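Local coordinates for protein D-alanyl-D-alanine carboxypeptidase DacB2 (PDB 4RYE) that probably removes the terminal D-alanine of peptidoglycan stem pentapeptides, acting as a serine-type D,D-carboxypeptidase of the peptidase S11 family in cell wall biogenesis, at residues Ser47-Leu61 and Leu98-Leu110. Residues are numbered along the deposited sequence; the frame is centred on the assembly and turned at random.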
ATOM      1  N   SER A  47       5.321   4.659   1.998  1.00 18.26           N
ATOM      2  CA  SER A  47       4.256   4.058   2.808  1.00 17.00           C
ATOM      3  C   SER A  47       3.528   2.883   2.151  1.00 15.53           C
ATOM      4  O   SER A  47       2.729   2.220   2.807  1.00 18.46           O
ATOM      5  CB  SER A  47       3.232   5.122   3.237  1.00 21.35           C
ATOM      6  OG  SER A  47       3.674   5.855   4.367  1.00 29.25           O
ATOM      7  N   THR A  48       3.774   2.614   0.873  1.00 16.73           N
ATOM      8  CA  THR A  48       3.192   1.400   0.292  1.00 15.65           C
ATOM      9  C   THR A  48       3.676   0.158   1.037  1.00 17.46           C
ATOM     10  O   THR A  48       2.976  -0.854   1.098  1.00 15.31           O
ATOM     11  CB  THR A  48       3.487   1.245  -1.212  1.00 17.74           C
ATOM     12  OG1 THR A  48       4.907   1.190  -1.429  1.00 16.68           O
ATOM     13  CG2 THR A  48       2.857   2.386  -2.002  1.00 17.93           C
ATOM     14  N   ILE A  49       4.869   0.245   1.621  1.00 19.31           N
ATOM     15  CA  ILE A  49       5.425  -0.871   2.378  1.00 16.82           C
ATOM     16  C   ILE A  49       4.605  -1.169   3.638  1.00 16.34           C
ATOM     17  O   ILE A  49       4.720  -2.251   4.213  1.00 16.97           O
ATOM     18  CB  ILE A  49       6.916  -0.644   2.737  1.00 17.41           C
ATOM     19  CG1 ILE A  49       7.682  -1.972   2.770  1.00 21.00           C
ATOM     20  CG2 ILE A  49       7.054   0.068   4.073  1.00 17.30           C
ATOM     21  CD1 ILE A  49       7.752  -2.686   1.436  1.00 19.06           C
ATOM     22  N   LYS A  50       3.756  -0.230   4.058  1.00 13.14           N
ATOM     23  CA  LYS A  50       2.852  -0.498   5.186  1.00 17.86           C
ATOM     24  C   LYS A  50       1.896  -1.658   4.903  1.00 18.66           C
ATOM     25  O   LYS A  50       1.397  -2.290   5.826  1.00 15.22           O
ATOM     26  CB  LYS A  50       2.055   0.756   5.577  1.00 13.81           C
ATOM     27  CG  LYS A  50       2.884   1.857   6.256  1.00 14.98           C
ATOM     28  CD  LYS A  50       1.989   3.055   6.570  1.00 16.35           C
ATOM     29  CE  LYS A  50       2.657   4.064   7.499  1.00 17.23           C
ATOM     30  NZ  LYS A  50       3.588   4.942   6.757  1.00 20.92           N
ATOM     31  N   VAL A  51       1.629  -1.935   3.632  1.00 14.74           N
ATOM     32  CA  VAL A  51       0.811  -3.097   3.279  1.00 11.01           C
ATOM     33  C   VAL A  51       1.512  -4.392   3.696  1.00 14.21           C
ATOM     34  O   VAL A  51       0.883  -5.338   4.192  1.00 14.65           O
ATOM     35  CB  VAL A  51       0.508  -3.136   1.760  1.00 17.57           C
ATOM     36  CG1 VAL A  51      -0.306  -4.375   1.408  1.00 19.98           C
ATOM     37  CG2 VAL A  51      -0.238  -1.870   1.322  1.00 14.08           C
ATOM     38  N   LEU A  52       2.817  -4.442   3.487  1.00 12.27           N
ATOM     39  CA  LEU A  52       3.614  -5.581   3.916  1.00 14.65           C
ATOM     40  C   LEU A  52       3.621  -5.710   5.444  1.00 15.25           C
ATOM     41  O   LEU A  52       3.547  -6.812   5.978  1.00 14.08           O
ATOM     42  CB  LEU A  52       5.037  -5.445   3.381  1.00 17.80           C
ATOM     43  CG  LEU A  52       5.967  -6.638   3.574  1.00 20.69           C
ATOM     44  CD1 LEU A  52       5.343  -7.878   2.942  1.00 15.90           C
ATOM     45  CD2 LEU A  52       7.334  -6.333   2.971  1.00 19.30           C
ATOM     46  N   LEU A  53       3.699  -4.589   6.155  1.00 13.25           N
ATOM     47  CA  LEU A  53       3.591  -4.633   7.617  1.00 12.97           C
ATOM     48  C   LEU A  53       2.220  -5.171   8.022  1.00 11.90           C
ATOM     49  O   LEU A  53       2.113  -5.994   8.930  1.00 15.91           O
ATOM     50  CB  LEU A  53       3.807  -3.238   8.221  1.00 12.81           C
ATOM     51  CG  LEU A  53       3.525  -3.116   9.723  1.00 17.85           C
ATOM     52  CD1 LEU A  53       4.441  -4.015  10.528  1.00 13.86           C
ATOM     53  CD2 LEU A  53       3.673  -1.661  10.162  1.00 14.28           C
ATOM     54  N   ALA A  54       1.169  -4.711   7.347  1.00 14.18           N
ATOM     55  CA  ALA A  54      -0.187  -5.180   7.639  1.00 16.27           C
ATOM     56  C   ALA A  54      -0.328  -6.698   7.487  1.00 15.28           C
ATOM     57  O   ALA A  54      -0.984  -7.348   8.304  1.00 14.26           O
ATOM     58  CB  ALA A  54      -1.229  -4.446   6.765  1.00 13.09           C
ATOM     59  N   LEU A  55       0.274  -7.260   6.442  1.00 14.03           N
ATOM     60  CA  LEU A  55       0.272  -8.717   6.252  1.00 15.22           C
ATOM     61  C   LEU A  55       0.889  -9.469   7.435  1.00 16.56           C
ATOM     62  O   LEU A  55       0.353 -10.478   7.891  1.00 18.30           O
ATOM     63  CB  LEU A  55       1.053  -9.090   4.995  1.00 20.39           C
ATOM     64  CG  LEU A  55       0.340  -9.050   3.653  1.00 27.53           C
ATOM     65  CD1 LEU A  55       1.368  -9.279   2.548  1.00 28.34           C
ATOM     66  CD2 LEU A  55      -0.752 -10.106   3.609  1.00 24.21           C
ATOM     67  N   VAL A  56       2.034  -8.990   7.916  1.00 14.67           N
ATOM     68  CA  VAL A  56       2.689  -9.617   9.057  1.00 15.08           C
ATOM     69  C   VAL A  56       1.789  -9.512  10.294  1.00 19.79           C
ATOM     70  O   VAL A  56       1.587 -10.496  11.018  1.00 16.40           O
ATOM     71  CB  VAL A  56       4.058  -8.963   9.346  1.00 19.04           C
ATOM     72  CG1 VAL A  56       4.624  -9.472  10.676  1.00 17.41           C
ATOM     73  CG2 VAL A  56       5.031  -9.240   8.205  1.00 17.02           C
ATOM     74  N   ALA A  57       1.245  -8.318  10.531  1.00 16.44           N
ATOM     75  CA  ALA A  57       0.381  -8.092  11.694  1.00 16.44           C
ATOM     76  C   ALA A  57      -0.840  -9.006  11.669  1.00 19.02           C
ATOM     77  O   ALA A  57      -1.220  -9.574  12.690  1.00 21.65           O
ATOM     78  CB  ALA A  57      -0.059  -6.627  11.768  1.00 13.63           C
ATOM     79  N   LEU A  58      -1.453  -9.146  10.497  1.00 16.99           N
ATOM     80  CA  LEU A  58      -2.643  -9.974  10.368  1.00 15.21           C
ATOM     81  C   LEU A  58      -2.331 -11.448  10.542  1.00 19.18           C
ATOM     82  O   LEU A  58      -3.166 -12.209  11.035  1.00 19.28           O
ATOM     83  CB  LEU A  58      -3.329  -9.729   9.025  1.00 20.69           C
ATOM     84  CG  LEU A  58      -4.076  -8.399   8.962  1.00 20.06           C
ATOM     85  CD1 LEU A  58      -4.391  -8.047   7.522  1.00 18.55           C
ATOM     86  CD2 LEU A  58      -5.339  -8.479   9.811  1.00 19.08           C
ATOM     87  N   ASP A  59      -1.134 -11.860  10.150  1.00 16.50           N
ATOM     88  CA  ASP A  59      -0.729 -13.250  10.372  1.00 26.79           C
ATOM     89  C   ASP A  59      -0.471 -13.576  11.845  1.00 27.19           C
ATOM     90  O   ASP A  59      -0.818 -14.652  12.314  1.00 24.13           O
ATOM     91  CB  ASP A  59       0.526 -13.598   9.565  1.00 30.90           C
ATOM     92  CG  ASP A  59       0.225 -13.875   8.105  1.00 50.54           C
ATOM     93  OD1 ASP A  59      -0.960 -13.829   7.709  1.00 57.71           O
ATOM     94  OD2 ASP A  59       1.184 -14.148   7.354  1.00 62.31           O
ATOM     95  N   GLU A  60       0.146 -12.648  12.570  1.00 23.54           N
ATOM     96  CA  GLU A  60       0.660 -12.966  13.906  1.00 28.45           C
ATOM     97  C   GLU A  60      -0.176 -12.449  15.068  1.00 22.62           C
ATOM     98  O   GLU A  60      -0.131 -13.008  16.168  1.00 23.16           O
ATOM     99  CB  GLU A  60       2.093 -12.444  14.057  1.00 28.27           C
ATOM    100  CG  GLU A  60       3.018 -12.875  12.932  1.00 33.88           C
ATOM    101  CD  GLU A  60       4.491 -12.794  13.303  1.00 37.37           C
ATOM    102  OE1 GLU A  60       4.809 -12.511  14.481  1.00 36.17           O
ATOM    103  OE2 GLU A  60       5.330 -13.027  12.406  1.00 36.23           O
ATOM    104  N   LEU A  61      -0.921 -11.375  14.848  1.00 20.66           N
ATOM    105  CA  LEU A  61      -1.569 -10.688  15.966  1.00 21.71           C
ATOM    106  C   LEU A  61      -3.070 -10.931  16.001  1.00 24.89           C
ATOM    107  O   LEU A  61      -3.725 -10.918  14.964  1.00 29.76           O
ATOM    108  CB  LEU A  61      -1.299  -9.182  15.888  1.00 17.17           C
ATOM    109  CG  LEU A  61       0.150  -8.683  15.948  1.00 26.58           C
ATOM    110  CD1 LEU A  61       0.199  -7.165  15.698  1.00 24.19           C
ATOM    111  CD2 LEU A  61       0.833  -9.041  17.272  1.00 23.23           C
ATOM    112  N   LEU A  98      -2.911   2.660  10.606  1.00 17.07           N
ATOM    113  CA  LEU A  98      -1.900   2.338   9.597  1.00 17.47           C
ATOM    114  C   LEU A  98      -2.407   2.499   8.170  1.00 21.45           C
ATOM    115  O   LEU A  98      -1.741   3.110   7.324  1.00 19.38           O
ATOM    116  CB  LEU A  98      -1.419   0.894   9.778  1.00 15.75           C
ATOM    117  CG  LEU A  98      -0.254   0.474   8.888  1.00 18.79           C
ATOM    118  CD1 LEU A  98       1.016   1.140   9.388  1.00 17.68           C
ATOM    119  CD2 LEU A  98      -0.100  -1.043   8.871  1.00 14.65           C
ATOM    120  N   LEU A  99      -3.583   1.942   7.900  1.00 15.89           N
ATOM    121  CA  LEU A  99      -4.065   1.820   6.532  1.00 16.77           C
ATOM    122  C   LEU A  99      -4.957   2.965   6.057  1.00 21.86           C
ATOM    123  O   LEU A  99      -5.012   3.234   4.862  1.00 29.38           O
ATOM    124  CB  LEU A  99      -4.767   0.483   6.342  1.00 17.82           C
ATOM    125  CG  LEU A  99      -3.868  -0.748   6.523  1.00 20.61           C
ATOM    126  CD1 LEU A  99      -4.690  -2.003   6.330  1.00 21.71           C
ATOM    127  CD2 LEU A  99      -2.683  -0.733   5.559  1.00 16.32           C
ATOM    128  N   LEU A 100      -5.651   3.636   6.975  1.00 19.85           N
ATOM    129  CA  LEU A 100      -6.536   4.744   6.581  1.00 21.92           C
ATOM    130  C   LEU A 100      -5.829   6.099   6.522  1.00 24.56           C
ATOM    131  O   LEU A 100      -6.102   6.911   5.632  1.00 25.94           O
ATOM    132  CB  LEU A 100      -7.758   4.844   7.507  1.00 19.34           C
ATOM    133  CG  LEU A 100      -8.996   4.032   7.111  1.00 22.87           C
ATOM    134  CD1 LEU A 100      -8.664   2.553   6.993  1.00 19.85           C
ATOM    135  CD2 LEU A 100     -10.112   4.234   8.119  1.00 24.03           C
ATOM    136  N   VAL A 101      -4.934   6.357   7.470  1.00 18.41           N
ATOM    137  CA  VAL A 101      -4.253   7.654   7.502  1.00 19.53           C
ATOM    138  C   VAL A 101      -2.726   7.551   7.427  1.00 21.94           C
ATOM    139  O   VAL A 101      -2.023   8.546   7.644  1.00 26.62           O
ATOM    140  CB  VAL A 101      -4.673   8.515   8.724  1.00 26.88           C
ATOM    141  CG1 VAL A 101      -6.186   8.689   8.775  1.00 27.40           C
ATOM    142  CG2 VAL A 101      -4.156   7.907  10.018  1.00 27.38           C
ATOM    143  N   SER A 102      -2.224   6.356   7.111  1.00 20.74           N
ATOM    144  CA  SER A 102      -0.787   6.130   6.942  1.00 20.66           C
ATOM    145  C   SER A 102       0.011   6.536   8.184  1.00 25.77           C
ATOM    146  O   SER A 102       1.074   7.156   8.078  1.00 21.99           O
ATOM    147  CB  SER A 102      -0.261   6.895   5.724  1.00 24.33           C
ATOM    148  OG  SER A 102       0.902   6.267   5.210  1.00 28.07           O
ATOM    149  N   GLY A 103      -0.498   6.183   9.359  1.00 21.44           N
ATOM    150  CA  GLY A 103       0.104   6.628  10.605  1.00 21.63           C
ATOM    151  C   GLY A 103       1.433   5.944  10.857  1.00 19.40           C
ATOM    152  O   GLY A 103       1.480   4.727  10.993  1.00 19.74           O
ATOM    153  N   ASN A 104       2.514   6.719  10.921  1.00 20.40           N
ATOM    154  CA  ASN A 104       3.824   6.145  11.203  1.00 21.85           C
ATOM    155  C   ASN A 104       3.888   5.698  12.656  1.00 22.45           C
ATOM    156  O   ASN A 104       4.563   4.720  12.979  1.00 29.72           O
ATOM    157  CB  ASN A 104       4.938   7.148  10.892  1.00 25.10           C
ATOM    158  CG  ASN A 104       5.052   7.433   9.408  1.00 24.06           C
ATOM    159  OD1 ASN A 104       4.953   6.520   8.592  1.00 22.51           O
ATOM    160  ND2 ASN A 104       5.241   8.698   9.050  1.00 29.68           N
ATOM    161  N   ASP A 105       3.182   6.415  13.525  1.00 21.88           N
ATOM    162  CA  ASP A 105       3.090   6.029  14.932  1.00 22.47           C
ATOM    163  C   ASP A 105       2.338   4.706  15.064  1.00 22.33           C
ATOM    164  O   ASP A 105       2.670   3.877  15.908  1.00 22.16           O
ATOM    165  CB  ASP A 105       2.468   7.139  15.791  1.00 25.95           C
ATOM    166  CG  ASP A 105       1.128   7.636  15.254  1.00 28.31           C
ATOM    167  OD1 ASP A 105       0.759   7.291  14.106  1.00 22.41           O
ATOM    168  OD2 ASP A 105       0.447   8.393  15.990  1.00 25.65           O
ATOM    169  N   ALA A 106       1.346   4.495  14.206  1.00 20.08           N
ATOM    170  CA  ALA A 106       0.633   3.226  14.164  1.00 24.12           C
ATOM    171  C   ALA A 106       1.562   2.092  13.715  1.00 24.96           C
ATOM    172  O   ALA A 106       1.529   0.986  14.268  1.00 17.72           O
ATOM    173  CB  ALA A 106      -0.552   3.333  13.228  1.00 23.64           C
ATOM    174  N   ALA A 107       2.377   2.365  12.700  1.00 17.82           N
ATOM    175  CA  ALA A 107       3.353   1.393  12.228  1.00 19.28           C
ATOM    176  C   ALA A 107       4.351   1.030  13.322  1.00 20.09           C
ATOM    177  O   ALA A 107       4.649  -0.142  13.538  1.00 18.10           O
ATOM    178  CB  ALA A 107       4.083   1.908  10.986  1.00 18.61           C
ATOM    179  N   ASN A 108       4.893   2.027  14.003  1.00 19.30           N
ATOM    180  CA  ASN A 108       5.887   1.730  15.024  1.00 24.70           C
ATOM    181  C   ASN A 108       5.290   1.017  16.242  1.00 25.42           C
ATOM    182  O   ASN A 108       5.974   0.240  16.913  1.00 20.99           O
ATOM    183  CB  ASN A 108       6.668   2.997  15.411  1.00 26.72           C
ATOM    184  CG  ASN A 108       7.511   3.525  14.258  1.00 26.73           C
ATOM    185  OD1 ASN A 108       7.916   2.763  13.376  1.00 27.54           O
ATOM    186  ND2 ASN A 108       7.762   4.825  14.250  1.00 27.36           N
ATOM    187  N   THR A 109       4.012   1.266  16.514  1.00 20.35           N
ATOM    188  CA  THR A 109       3.349   0.635  17.646  1.00 20.64           C
ATOM    189  C   THR A 109       2.970  -0.807  17.307  1.00 19.45           C
ATOM    190  O   THR A 109       3.010  -1.685  18.166  1.00 21.62           O
ATOM    191  CB  THR A 109       2.127   1.449  18.132  1.00 22.67           C
ATOM    192  OG1 THR A 109       2.507   2.824  18.287  1.00 25.92           O
ATOM    193  CG2 THR A 109       1.639   0.935  19.492  1.00 21.76           C
ATOM    194  N   LEU A 110       2.625  -1.055  16.050  1.00 18.23           N
ATOM    195  CA  LEU A 110       2.453  -2.426  15.581  1.00 17.29           C
ATOM    196  C   LEU A 110       3.777  -3.179  15.645  1.00 17.53           C
ATOM    197  O   LEU A 110       3.814  -4.338  16.034  1.00 19.22           O
ATOM    198  CB  LEU A 110       1.910  -2.443  14.153  1.00 16.16           C
ATOM    199  CG  LEU A 110       0.406  -2.167  14.042  1.00 21.72           C
ATOM    200  CD1 LEU A 110      -0.003  -1.945  12.582  1.00 20.44           C
ATOM    201  CD2 LEU A 110      -0.417  -3.298  14.671  1.00 20.43           C
TER
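Helix 50-60 runs beside helix 104-110 with their axes 11.0 Å apart at closest approach and 38° between their directions, while the end of helix 91-100 and the turn 101-103 bring Ser-102 up to Ser-47. Lys-50 spans the join. Its aliphatic chain passes over the CD1 methyl of Leu-98, Lys-50 CD lying 3.5 Å from Leu-98 CD1, and stays extended until a bend at the last torsion (chi4 80°) turns NZ in among several oxygens. Lys-50 NZ donates to Ser-47 OG at 2.6 Å and to Asn-104 OD1 at 2.8 Å. The amide oxygen receives it at a C=O...N angle of 154°, with the nitrogen somewhat tilted from the carbonyl plane. Ser-142 O, from a neighbouring loop, also accepts from NZ, whereas the reach from Lys-50 NZ to Ser-102 OG is long and weak at 3.4 Å. Ser-47 OG and Ser-102 OG stand 2.9 Å apart, and Ser-102 OG is further bonded by Lys-208. Ser-47 and Lys-50 form the SxxK motif and Ser-102 to Asn-104 the SxN motif of penicillin-binding proteins; by analogy with relatives, Ser-47 is the acylated nucleophile, Lys-50 the proton acceptor and Ser-102 a further active-site residue. Asn-104 is held from its other end too, ND2 donating to Glu-77 O, which should fix the amide's rotation and keep OD1 turned to the lysine. Farther along, the contact becomes apolar. Leu-53, with CG anti to its own nitrogen, sends CD2 to within 3.7 Å of Ala-107 CB and also against Leu-98 CD1. Ala-54 CB rests against methyls of Leu-98 and Leu-99, and at the far end Leu-61 CD1 meets Leu-110 CD2 at 4.0 Å.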